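Local coordinates for protein transcription initiation factor tfiid subunit 72/90-100 KDA (Encephalitozoon cuniculi, PDB 2J4B) that forms the N-terminal (NTD2) domain of TAF5, a subunit of the general transcription factor TFIID and of SAGA that probably mediates regulation of RNA polymerase transcription, at residues A[111-114]-A[115-119]; A[40-43]-A[44-48]; A[123-126]-A[127-131]; A[56-59]-A[60-64]. One frame throughout, in Å; residues are numbered along the deposited sequence.

All four contacts are local, each formed between side chains three to five residues apart in the mainly helical NTD2 domain. Interaction 2, in helix 34-47, is the most buried and almost wholly apolar across its turns. It touches interaction 4 through Tyr42 against Phe58 and interaction 3 through His40 against His129, whereas interactions 3 and 4 lie on opposite sides of the chain's centre. Interactions 1 and 3 belong to consecutive helices and meet through Leu114, Leu123 and Leu126. Interactions 1, 3 and 4 are only partly buried: interaction 1 turns the chain at a helix end, interaction 3 leads into a strand, and interaction 4 adds a surface salt bridge.

Interaction 1 (A[111-114]-A[115-119]); sequences INFL and EERNL
Leu114 and Leu119 meet across the end of helix 104-116, with the CD2 methyl of Leu114 3.5 Å from CD1 of Leu119 and the two side chains crossing at about a right angle. The same CD1 also reaches CE2 of the Phe113 ring, 3.8 Å away, so one methyl of Leu119 serves two residues of the last helical turns. Phe113 starts out pointing away from what follows, but with CG anti to the backbone N (chi1 176°) the ring stands out from the helix and leans toward its C-terminal end, where Arg117 and Leu119 lie.

There it meets a polar chain as well. Arg117 bends at chi2 (-141°) and lays CD and NE against the outer end of the ring, with NE 3.3 Å from Phe113 CE1; CE1 lies over one face of the guanidinium, the two planes 42° apart. The extended Glu115 runs back along Ile111, its carboxylate carbon beside the CG2 methyl.

Backbone bonds change pattern along the segment. Glu115 N to Ile111 O (2.8 Å) and Glu116 N to Asn112 O (2.8 Å) are regular helical bonds, while Arg117 N to Phe113 O is already weak. Leu119 N then bonds Leu114 O at 2.9 Å, nearly straight and in the carbonyl plane.

Trp18 stacks on Phe113, and helix 120-129 packs against Leu114. The six-to-one bond, the weak Asn118 N to Glu115 O bond inside it, the left-handed Asn118 and the apolar Leu114-Leu119 pair together make a Schellman motif, which ends this helix and leads to Leu119, the N-cap of helix 120-129.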
loop_
_atom_site.group_PDB
_atom_site.type_symbol
_atom_site.label_atom_id
_atom_site.label_comp_id
_atom_site.label_asym_id
_atom_site.label_seq_id
_atom_site.Cartn_x
_atom_site.Cartn_y
_atom_site.Cartn_z
ATOM N N ILE A 111 10.979 5.904 -7.095
ATOM C CA ILE A 111 11.907 4.769 -6.964
ATOM C C ILE A 111 13.240 5.234 -6.398
ATOM O O ILE A 111 13.868 4.525 -5.619
ATOM C CB ILE A 111 12.155 4.021 -8.310
ATOM C CG1 ILE A 111 10.835 3.646 -8.991
ATOM C CG2 ILE A 111 12.956 2.758 -8.057
ATOM C CD1 ILE A 111 10.075 2.596 -8.278
ATOM N N ASN A 112 13.659 6.429 -6.801
ATOM C CA ASN A 112 14.817 7.084 -6.206
ATOM C C ASN A 112 14.623 7.180 -4.701
ATOM O O ASN A 112 15.507 6.845 -3.921
ATOM C CB ASN A 112 15.016 8.491 -6.797
ATOM C CG ASN A 112 15.466 8.477 -8.256
ATOM O OD1 ASN A 112 15.895 7.458 -8.781
ATOM N ND2 ASN A 112 15.367 9.620 -8.912
ATOM N N PHE A 113 13.449 7.625 -4.280
ATOM C CA PHE A 113 13.168 7.754 -2.842
ATOM C C PHE A 113 13.235 6.412 -2.100
ATOM O O PHE A 113 13.853 6.305 -1.040
ATOM C CB PHE A 113 11.794 8.397 -2.612
ATOM C CG PHE A 113 11.423 8.471 -1.185
ATOM C CD1 PHE A 113 12.061 9.365 -0.344
ATOM C CD2 PHE A 113 10.485 7.619 -0.658
ATOM C CE1 PHE A 113 11.748 9.414 0.980
ATOM C CE2 PHE A 113 10.179 7.662 0.681
ATOM C CZ PHE A 113 10.793 8.559 1.490
ATOM N N LEU A 114 12.593 5.388 -2.654
ATOM C CA LEU A 114 12.605 4.056 -2.025
ATOM C C LEU A 114 14.001 3.410 -2.010
ATOM O O LEU A 114 14.392 2.789 -1.026
ATOM C CB LEU A 114 11.614 3.127 -2.714
ATOM C CG LEU A 114 10.160 3.597 -2.766
ATOM C CD1 LEU A 114 9.388 2.775 -3.811
ATOM C CD2 LEU A 114 9.514 3.508 -1.383
ATOM N N GLU A 115 14.748 3.561 -3.096
ATOM C CA GLU A 115 16.136 3.052 -3.164
ATOM C C GLU A 115 17.126 3.827 -2.300
ATOM O O GLU A 115 18.072 3.253 -1.751
ATOM C CB GLU A 115 16.644 3.066 -4.605
ATOM C CG GLU A 115 16.077 1.941 -5.452
ATOM C CD GLU A 115 16.596 1.952 -6.885
ATOM O OE1 GLU A 115 16.898 3.039 -7.438
ATOM O OE2 GLU A 115 16.698 0.849 -7.455
ATOM N N GLU A 116 16.937 5.137 -2.196
ATOM C CA GLU A 116 17.855 5.955 -1.413
ATOM C C GLU A 116 17.659 5.726 0.083
ATOM O O GLU A 116 18.567 5.951 0.879
ATOM C CB GLU A 116 17.678 7.435 -1.753
ATOM C CG GLU A 116 18.635 8.364 -0.992
ATOM C CD GLU A 116 18.767 9.727 -1.657
ATOM O OE1 GLU A 116 17.827 10.129 -2.394
ATOM O OE2 GLU A 116 19.806 10.396 -1.461
ATOM N N ARG A 117 16.467 5.277 0.457
ATOM C CA ARG A 117 16.137 5.044 1.850
ATOM C C ARG A 117 16.039 3.562 2.156
ATOM O O ARG A 117 15.537 3.179 3.201
ATOM C CB ARG A 117 14.809 5.721 2.197
ATOM C CG ARG A 117 14.832 7.244 2.091
ATOM C CD ARG A 117 14.017 7.831 3.227
ATOM N NE ARG A 117 14.041 9.294 3.311
ATOM C CZ ARG A 117 13.545 9.969 4.344
ATOM N NH1 ARG A 117 13.004 9.309 5.366
ATOM N NH2 ARG A 117 13.589 11.296 4.367
ATOM N N ASN A 118 16.498 2.727 1.237
ATOM C CA ASN A 118 16.426 1.289 1.424
ATOM C C ASN A 118 15.081 0.855 2.028
ATOM O O ASN A 118 15.040 0.185 3.065
ATOM C CB ASN A 118 17.586 0.807 2.313
ATOM C CG ASN A 118 18.963 1.150 1.733
ATOM O OD1 ASN A 118 19.283 2.311 1.470
ATOM N ND2 ASN A 118 19.786 0.134 1.553
ATOM N N LEU A 119 13.983 1.255 1.389
ATOM C CA LEU A 119 12.654 0.830 1.815
ATOM C C LEU A 119 12.361 -0.497 1.125
ATOM O O LEU A 119 11.464 -0.619 0.295
ATOM C CB LEU A 119 11.596 1.891 1.488
ATOM C CG LEU A 119 11.701 3.231 2.225
ATOM C CD1 LEU A 119 10.477 4.049 1.949
ATOM C CD2 LEU A 119 11.893 3.041 3.746
#

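Interaction 2 (A[40-43]-A[44-48])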
loop_
_atom_site.group_PDB
_atom_site.type_symbol
_atom_site.label_atom_id
_atom_site.label_comp_id
_atom_site.label_asym_id
_atom_site.label_seq_id
_atom_site.Cartn_x
_atom_site.Cartn_y
_atom_site.Cartn_z
ATOM N N HIS A 40 -1.860 -4.192 2.012
ATOM C CA HIS A 40 -0.828 -5.214 2.003
ATOM C C HIS A 40 -0.099 -5.312 3.337
ATOM O O HIS A 40 0.266 -6.405 3.760
ATOM C CB HIS A 40 0.156 -5.002 0.850
ATOM C CG HIS A 40 -0.250 -5.690 -0.409
ATOM N ND1 HIS A 40 -0.403 -7.056 -0.491
ATOM C CD2 HIS A 40 -0.546 -5.203 -1.636
ATOM C CE1 HIS A 40 -0.767 -7.383 -1.717
ATOM N NE2 HIS A 40 -0.863 -6.274 -2.432
ATOM N N ILE A 41 0.148 -4.179 3.976
ATOM C CA ILE A 41 0.721 -4.181 5.333
ATOM C C ILE A 41 -0.224 -4.824 6.363
ATOM O O ILE A 41 0.192 -5.637 7.193
ATOM C CB ILE A 41 1.099 -2.743 5.770
ATOM C CG1 ILE A 41 2.268 -2.240 4.895
ATOM C CG2 ILE A 41 1.448 -2.699 7.247
ATOM C CD1 ILE A 41 2.528 -0.752 5.016
ATOM N N TYR A 42 -1.498 -4.466 6.283
ATOM C CA TYR A 42 -2.536 -5.060 7.104
ATOM C C TYR A 42 -2.599 -6.581 6.954
ATOM O O TYR A 42 -2.622 -7.309 7.939
ATOM C CB TYR A 42 -3.863 -4.461 6.694
ATOM C CG TYR A 42 -5.064 -4.877 7.511
ATOM C CD1 TYR A 42 -5.176 -4.519 8.858
ATOM C CD2 TYR A 42 -6.117 -5.576 6.925
ATOM C CE1 TYR A 42 -6.285 -4.869 9.606
ATOM C CE2 TYR A 42 -7.240 -5.934 7.676
ATOM C CZ TYR A 42 -7.310 -5.570 9.016
ATOM O OH TYR A 42 -8.406 -5.911 9.770
ATOM N N PHE A 43 -2.650 -7.061 5.718
ATOM C CA PHE A 43 -2.670 -8.495 5.468
ATOM C C PHE A 43 -1.378 -9.178 5.936
ATOM O O PHE A 43 -1.402 -10.340 6.371
ATOM C CB PHE A 43 -2.895 -8.760 3.983
ATOM C CG PHE A 43 -4.331 -8.610 3.540
ATOM C CD1 PHE A 43 -5.302 -8.121 4.392
ATOM C CD2 PHE A 43 -4.695 -8.940 2.242
ATOM C CE1 PHE A 43 -6.598 -7.986 3.973
ATOM C CE2 PHE A 43 -6.008 -8.802 1.813
ATOM C CZ PHE A 43 -6.949 -8.315 2.673
ATOM N N ASP A 44 -0.254 -8.464 5.857
ATOM C CA ASP A 44 1.032 -9.034 6.260
ATOM C C ASP A 44 1.186 -9.152 7.793
ATOM O O ASP A 44 1.771 -10.122 8.291
ATOM C CB ASP A 44 2.176 -8.251 5.645
ATOM C CG ASP A 44 2.558 -8.770 4.278
ATOM O OD1 ASP A 44 2.376 -9.986 4.058
ATOM O OD2 ASP A 44 3.042 -7.988 3.411
ATOM N N LEU A 45 0.642 -8.189 8.533
ATOM C CA LEU A 45 0.603 -8.265 9.991
ATOM C C LEU A 45 -0.300 -9.402 10.480
ATOM O O LEU A 45 -0.017 -10.054 11.508
ATOM C CB LEU A 45 0.145 -6.930 10.592
ATOM C CG LEU A 45 1.133 -5.759 10.443
ATOM C CD1 LEU A 45 0.420 -4.424 10.798
ATOM C CD2 LEU A 45 2.430 -5.949 11.256
ATOM N N ILE A 46 -1.385 -9.629 9.746
ATOM C CA ILE A 46 -2.308 -10.731 10.026
ATOM C C ILE A 46 -1.644 -12.096 9.799
ATOM O O ILE A 46 -1.769 -13.014 10.616
ATOM C CB ILE A 46 -3.565 -10.628 9.153
ATOM C CG1 ILE A 46 -4.476 -9.499 9.658
ATOM C CG2 ILE A 46 -4.333 -11.930 9.144
ATOM C CD1 ILE A 46 -5.619 -9.186 8.695
ATOM N N GLN A 47 -0.928 -12.218 8.693
ATOM C CA GLN A 47 -0.253 -13.456 8.360
ATOM C C GLN A 47 0.821 -13.791 9.383
ATOM O O GLN A 47 1.021 -14.959 9.708
ATOM C CB GLN A 47 0.371 -13.360 6.972
ATOM C CG GLN A 47 0.740 -14.706 6.386
ATOM C CD GLN A 47 1.306 -14.576 5.001
ATOM O OE1 GLN A 47 0.683 -15.015 4.026
ATOM N NE2 GLN A 47 2.487 -13.955 4.889
ATOM N N GLN A 48 1.500 -12.767 9.893
ATOM C CA GLN A 48 2.445 -12.946 11.006
ATOM C C GLN A 48 1.719 -13.213 12.339
ATOM O O GLN A 48 2.361 -13.403 13.351
ATOM C CB GLN A 48 3.336 -11.711 11.175
ATOM C CG GLN A 48 4.382 -11.491 10.102
ATOM C CD GLN A 48 4.972 -10.075 10.154
ATOM O OE1 GLN A 48 5.335 -9.566 11.221
ATOM N NE2 GLN A 48 5.060 -9.433 8.996
#
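The last turns of helix 34-47 carry this largely buried contact, in which Tyr42 and Ile46, one turn apart, form a CH-pi pair. The CD1 methyl of Ile46 lies over one face of the tyrosine ring, 4.0 Å from the ring centroid and displaced toward the CE2 rim. Tyr42 holds CG anti to the backbone N (chi1 -175°), which carries the ring out from the helix and leans it toward the C-terminal end, so that one face meets that methyl. Phe43 brings CD1 to the same methyl more distantly, at 4.4 Å.

On another side of the helix, Ile41 and Leu45 lie side by side and point the same way, with CG2 of Ile41 4.1 Å from CD1 of Leu45. Asp44 folds back toward the preceding turn, and its OD2 comes within 3.2 Å of His40 O; as both are acceptors, the carboxylate finds its partner elsewhere, in the hydroxyl of Tyr121. Regular bonds from Asp44 N, Leu45 N, Ile46 N and Gln47 N to the carbonyls four residues earlier hold the turns together.

Helix 51-61 covers Ile41, Leu45 and Ile46, while helix 8-21 touches Ile41, Asp44 and Leu45. Phe43 packs on helix 88-95, and His40 stacks on His129 at the end of helix 120-129.

Interaction 3 (A[123-126]-A[127-131]); sequences LKIL and NQHLD
The passage from helix 120-129 into strand 130-135 is closed by Ile125 and Leu126, whose carbonyls receive the last backbone donors of the helix. His129 N bonds Ile125 O at 2.7 Å. Leu130 N is shared: it bonds Leu126 O at 3.1 Å, approaching from above the carbonyl plane, and makes a weak bond to Ile125 O. The forked contact comes just where Leu130 leaves helical geometry for an extended strand conformation.

Ile125 also meets His129 through its side chain, CD1 sitting at the edge of the imidazole, in its plane and 3.6 Å from CD2. CB of Gln128 covers one face of that ring.

Strand 130-135 runs parallel to strand 98-103, and the two helices between them, 104-116 and 120-129, complete a beta-alpha-beta crossover with two helices in the connection. Backbone hydrogen bonds between Tyr98 and both His129 and Asp131 begin the pairing, and Lys97 NZ bonds the carbonyl of Gln128.

On the exposed side Lys124 and Gln128 pack obliquely, CG of the lysine 3.8 Å from the amide carbon CD of the glutamine. With CG anti to the carbonyl carbon (chi1 -69°), Asn127 folds back over the preceding turn, where ND2 lies 2.8 Å from Leu123 O at an angle too poor for a hydrogen bond; its backbone N makes the regular bond to that carbonyl. Leu130 turns inward, toward Leu33 and the side chains of Tyr98 and Leu100.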
loop_
_atom_site.group_PDB
_atom_site.type_symbol
_atom_site.label_atom_id
_atom_site.label_comp_id
_atom_site.label_asym_id
_atom_site.label_seq_id
_atom_site.Cartn_x
_atom_site.Cartn_y
_atom_site.Cartn_z
ATOM N N LEU A 123 9.525 -1.835 -1.999
ATOM C CA LEU A 123 9.994 -2.237 -3.340
ATOM C C LEU A 123 9.588 -3.664 -3.653
ATOM O O LEU A 123 9.326 -3.999 -4.789
ATOM C CB LEU A 123 11.528 -2.149 -3.446
ATOM C CG LEU A 123 12.196 -0.781 -3.344
ATOM C CD1 LEU A 123 13.689 -0.905 -3.024
ATOM C CD2 LEU A 123 11.994 0.002 -4.601
ATOM N N LYS A 124 9.569 -4.516 -2.632
ATOM C CA LYS A 124 9.136 -5.889 -2.813
ATOM C C LYS A 124 7.691 -5.864 -3.217
ATOM O O LYS A 124 7.306 -6.487 -4.203
ATOM C CB LYS A 124 9.315 -6.690 -1.534
ATOM C CG LYS A 124 9.010 -8.181 -1.663
ATOM C CD LYS A 124 9.144 -8.877 -0.305
ATOM C CE LYS A 124 8.145 -8.333 0.757
ATOM N NZ LYS A 124 8.405 -8.970 2.103
ATOM N N ILE A 125 6.895 -5.098 -2.486
ATOM C CA ILE A 125 5.478 -4.986 -2.790
ATOM C C ILE A 125 5.251 -4.503 -4.227
ATOM O O ILE A 125 4.423 -5.060 -4.937
ATOM C CB ILE A 125 4.752 -4.045 -1.805
ATOM C CG1 ILE A 125 4.760 -4.637 -0.391
ATOM C CG2 ILE A 125 3.301 -3.729 -2.310
ATOM C CD1 ILE A 125 4.145 -5.979 -0.303
ATOM N N LEU A 126 5.991 -3.483 -4.651
ATOM C CA LEU A 126 5.858 -2.955 -6.012
ATOM C C LEU A 126 6.083 -4.050 -7.021
ATOM O O LEU A 126 5.264 -4.244 -7.904
ATOM C CB LEU A 126 6.855 -1.836 -6.293
ATOM C CG LEU A 126 6.702 -0.528 -5.534
ATOM C CD1 LEU A 126 7.193 0.665 -6.387
ATOM C CD2 LEU A 126 5.290 -0.347 -5.119
ATOM N N ASN A 127 7.218 -4.742 -6.890
ATOM C CA ASN A 127 7.622 -5.781 -7.857
ATOM C C ASN A 127 6.653 -6.961 -7.901
ATOM O O ASN A 127 6.259 -7.387 -8.972
ATOM C CB ASN A 127 9.042 -6.290 -7.561
ATOM C CG ASN A 127 10.114 -5.249 -7.848
ATOM O OD1 ASN A 127 10.172 -4.679 -8.922
ATOM N ND2 ASN A 127 10.957 -4.992 -6.882
ATOM N N GLN A 128 6.272 -7.467 -6.731
ATOM C CA GLN A 128 5.413 -8.647 -6.594
ATOM C C GLN A 128 3.904 -8.386 -6.726
ATOM O O GLN A 128 3.175 -9.229 -7.217
ATOM C CB GLN A 128 5.659 -9.302 -5.233
ATOM C CG GLN A 128 7.048 -9.885 -5.094
ATOM C CD GLN A 128 7.241 -10.747 -3.849
ATOM O OE1 GLN A 128 8.289 -11.394 -3.693
ATOM N NE2 GLN A 128 6.245 -10.770 -2.971
ATOM N N HIS A 129 3.438 -7.233 -6.267
ATOM C CA HIS A 129 2.012 -7.030 -6.095
ATOM C C HIS A 129 1.419 -5.896 -6.916
ATOM O O HIS A 129 0.201 -5.867 -7.112
ATOM C CB HIS A 129 1.692 -6.828 -4.615
ATOM C CG HIS A 129 1.952 -8.048 -3.781
ATOM N ND1 HIS A 129 1.418 -9.283 -4.083
ATOM C CD2 HIS A 129 2.698 -8.225 -2.666
ATOM C CE1 HIS A 129 1.822 -10.165 -3.191
ATOM N NE2 HIS A 129 2.596 -9.550 -2.316
ATOM N N LEU A 130 2.257 -4.988 -7.417
ATOM C CA LEU A 130 1.750 -3.824 -8.112
ATOM C C LEU A 130 2.088 -3.849 -9.581
ATOM O O LEU A 130 3.153 -4.272 -9.976
ATOM C CB LEU A 130 2.279 -2.529 -7.503
ATOM C CG LEU A 130 1.879 -2.257 -6.065
ATOM C CD1 LEU A 130 2.282 -0.856 -5.662
ATOM C CD2 LEU A 130 0.399 -2.474 -5.929
ATOM N N ASP A 131 1.153 -3.371 -10.385
ATOM C CA ASP A 131 1.309 -3.382 -11.809
ATOM C C ASP A 131 1.243 -1.953 -12.297
ATOM O O ASP A 131 0.152 -1.444 -12.589
ATOM C CB ASP A 131 0.194 -4.213 -12.411
ATOM C CG ASP A 131 0.392 -4.452 -13.844
ATOM O OD1 ASP A 131 1.191 -3.697 -14.435
ATOM O OD2 ASP A 131 -0.233 -5.398 -14.374
#

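Interaction 4 (A[56-59]-A[60-64])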
loop_
_atom_site.group_PDB
_atom_site.type_symbol
_atom_site.label_atom_id
_atom_site.label_comp_id
_atom_site.label_asym_id
_atom_site.label_seq_id
_atom_site.Cartn_x
_atom_site.Cartn_y
_atom_site.Cartn_z
ATOM N N GLU A 56 -4.694 -1.891 14.944
ATOM C CA GLU A 56 -4.237 -0.530 15.250
ATOM C C GLU A 56 -3.777 0.222 13.994
ATOM O O GLU A 56 -4.065 1.409 13.833
ATOM C CB GLU A 56 -3.086 -0.549 16.260
ATOM C CG GLU A 56 -3.343 -1.360 17.508
ATOM C CD GLU A 56 -2.523 -0.885 18.699
ATOM O OE1 GLU A 56 -1.650 0.004 18.508
ATOM O OE2 GLU A 56 -2.775 -1.387 19.828
ATOM N N PHE A 57 -3.029 -0.460 13.132
ATOM C CA PHE A 57 -2.487 0.156 11.925
ATOM C C PHE A 57 -3.614 0.536 10.962
ATOM O O PHE A 57 -3.662 1.632 10.426
ATOM C CB PHE A 57 -1.511 -0.806 11.227
ATOM C CG PHE A 57 -1.112 -0.363 9.843
ATOM C CD1 PHE A 57 -0.099 0.557 9.661
ATOM C CD2 PHE A 57 -1.763 -0.860 8.729
ATOM C CE1 PHE A 57 0.269 0.975 8.384
ATOM C CE2 PHE A 57 -1.416 -0.448 7.456
ATOM C CZ PHE A 57 -0.393 0.472 7.281
ATOM N N PHE A 58 -4.510 -0.416 10.749
ATOM C CA PHE A 58 -5.676 -0.230 9.915
ATOM C C PHE A 58 -6.484 0.987 10.382
ATOM O O PHE A 58 -6.731 1.923 9.622
ATOM C CB PHE A 58 -6.529 -1.498 9.982
ATOM C CG PHE A 58 -7.643 -1.533 8.989
ATOM C CD1 PHE A 58 -7.435 -2.019 7.711
ATOM C CD2 PHE A 58 -8.899 -1.090 9.327
ATOM C CE1 PHE A 58 -8.469 -2.059 6.794
ATOM C CE2 PHE A 58 -9.926 -1.122 8.417
ATOM C CZ PHE A 58 -9.712 -1.602 7.151
ATOM N N GLU A 59 -6.886 0.977 11.642
ATOM C CA GLU A 59 -7.699 2.051 12.194
ATOM C C GLU A 59 -7.021 3.412 12.097
ATOM O O GLU A 59 -7.690 4.423 11.904
ATOM C CB GLU A 59 -8.041 1.755 13.661
ATOM C CG GLU A 59 -8.958 0.563 13.868
ATOM C CD GLU A 59 -10.263 0.675 13.102
ATOM O OE1 GLU A 59 -10.877 1.763 13.109
ATOM O OE2 GLU A 59 -10.679 -0.337 12.493
ATOM N N LYS A 60 -5.701 3.440 12.240
ATOM C CA LYS A 60 -4.968 4.693 12.283
ATOM C C LYS A 60 -4.952 5.375 10.926
ATOM O O LYS A 60 -5.260 6.557 10.826
ATOM C CB LYS A 60 -3.540 4.460 12.772
ATOM C CG LYS A 60 -2.697 5.730 12.844
ATOM C CD LYS A 60 -1.315 5.479 13.435
ATOM C CE LYS A 60 -1.362 5.316 14.937
ATOM N NZ LYS A 60 -1.779 3.939 15.342
ATOM N N TYR A 61 -4.626 4.622 9.876
ATOM C CA TYR A 61 -4.458 5.198 8.547
ATOM C C TYR A 61 -5.602 4.910 7.567
ATOM O O TYR A 61 -5.476 5.225 6.389
ATOM C CB TYR A 61 -3.138 4.721 7.933
ATOM C CG TYR A 61 -1.940 4.939 8.822
ATOM C CD1 TYR A 61 -1.396 6.205 8.996
ATOM C CD2 TYR A 61 -1.350 3.874 9.487
ATOM C CE1 TYR A 61 -0.306 6.406 9.821
ATOM C CE2 TYR A 61 -0.261 4.062 10.314
ATOM C CZ TYR A 61 0.260 5.325 10.477
ATOM O OH TYR A 61 1.340 5.487 11.317
ATOM N N ARG A 62 -6.711 4.340 8.032
ATOM C CA ARG A 62 -7.844 4.050 7.139
ATOM C C ARG A 62 -8.535 5.293 6.569
ATOM O O ARG A 62 -9.202 5.203 5.539
ATOM C CB ARG A 62 -8.895 3.183 7.835
ATOM C CG ARG A 62 -9.678 3.882 8.929
ATOM C CD ARG A 62 -10.578 2.903 9.654
ATOM N NE ARG A 62 -11.752 2.524 8.867
ATOM C CZ ARG A 62 -12.637 1.610 9.245
ATOM N NH1 ARG A 62 -12.471 0.987 10.391
ATOM N NH2 ARG A 62 -13.681 1.320 8.482
ATOM N N GLY A 63 -8.382 6.437 7.238
ATOM C CA GLY A 63 -8.991 7.691 6.789
ATOM C C GLY A 63 -8.075 8.487 5.875
ATOM O O GLY A 63 -8.383 9.624 5.501
ATOM N N ASP A 64 -6.938 7.895 5.515
ATOM C CA ASP A 64 -6.003 8.542 4.603
ATOM C C ASP A 64 -6.375 8.238 3.154
ATOM O O ASP A 64 -5.791 8.785 2.217
ATOM C CB ASP A 64 -4.585 8.069 4.879
ATOM C CG ASP A 64 -4.088 8.483 6.250
ATOM O OD1 ASP A 64 -4.870 9.057 7.035
ATOM O OD2 ASP A 64 -2.907 8.224 6.552
#
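Glu59 and Arg62, three residues apart, join in a salt bridge near the surface: NH1 of the arginine stands 3.1 Å from OE2 and 3.2 Å from OE1 of the carboxylate. Both bonds are weak, the one to OE2 bent to 124°, and the carboxylate plane is turned 64° from that of the guanidinium. The two chains run side by side and point the same way.

Phe58 meets the charged group as well, its CE2 lying over one face of the guanidinium, 3.8 Å from NH1, so the arginine meets an aromatic edge on one side of its plane and a carboxylate at its rim. Arg62 gets there with CG set between the backbone N and the carbonyl carbon (chi1 70°), which folds the chain back over the preceding turn. NH2 makes a further, long and weak ion pair with Glu76.

A second pair packs deeper. Phe57 and Tyr61 bring their rings together obliquely, centroids 5.2 Å apart, with CE1 of Phe57 3.5 Å from CD2 of Tyr61. The backbone bond from Tyr61 N to Phe57 O (3.2 Å) links the same two residues, one helical turn apart, and CG of Lys60 covers a face of the tyrosine ring.

Farther out, Tyr12 of helix 8-21 and Phe38 of helix 34-47 both meet Phe57 and Tyr61, while helix 69-75 touches Phe58 and Arg62. Aromatic rings turned inward and a charged pair on the outer side give the C-terminal end of helix 51-61 and the residues that follow an amphipathic character, as fits a helix packed against helices 8-21, 34-47 and 69-75 of this mainly helical domain.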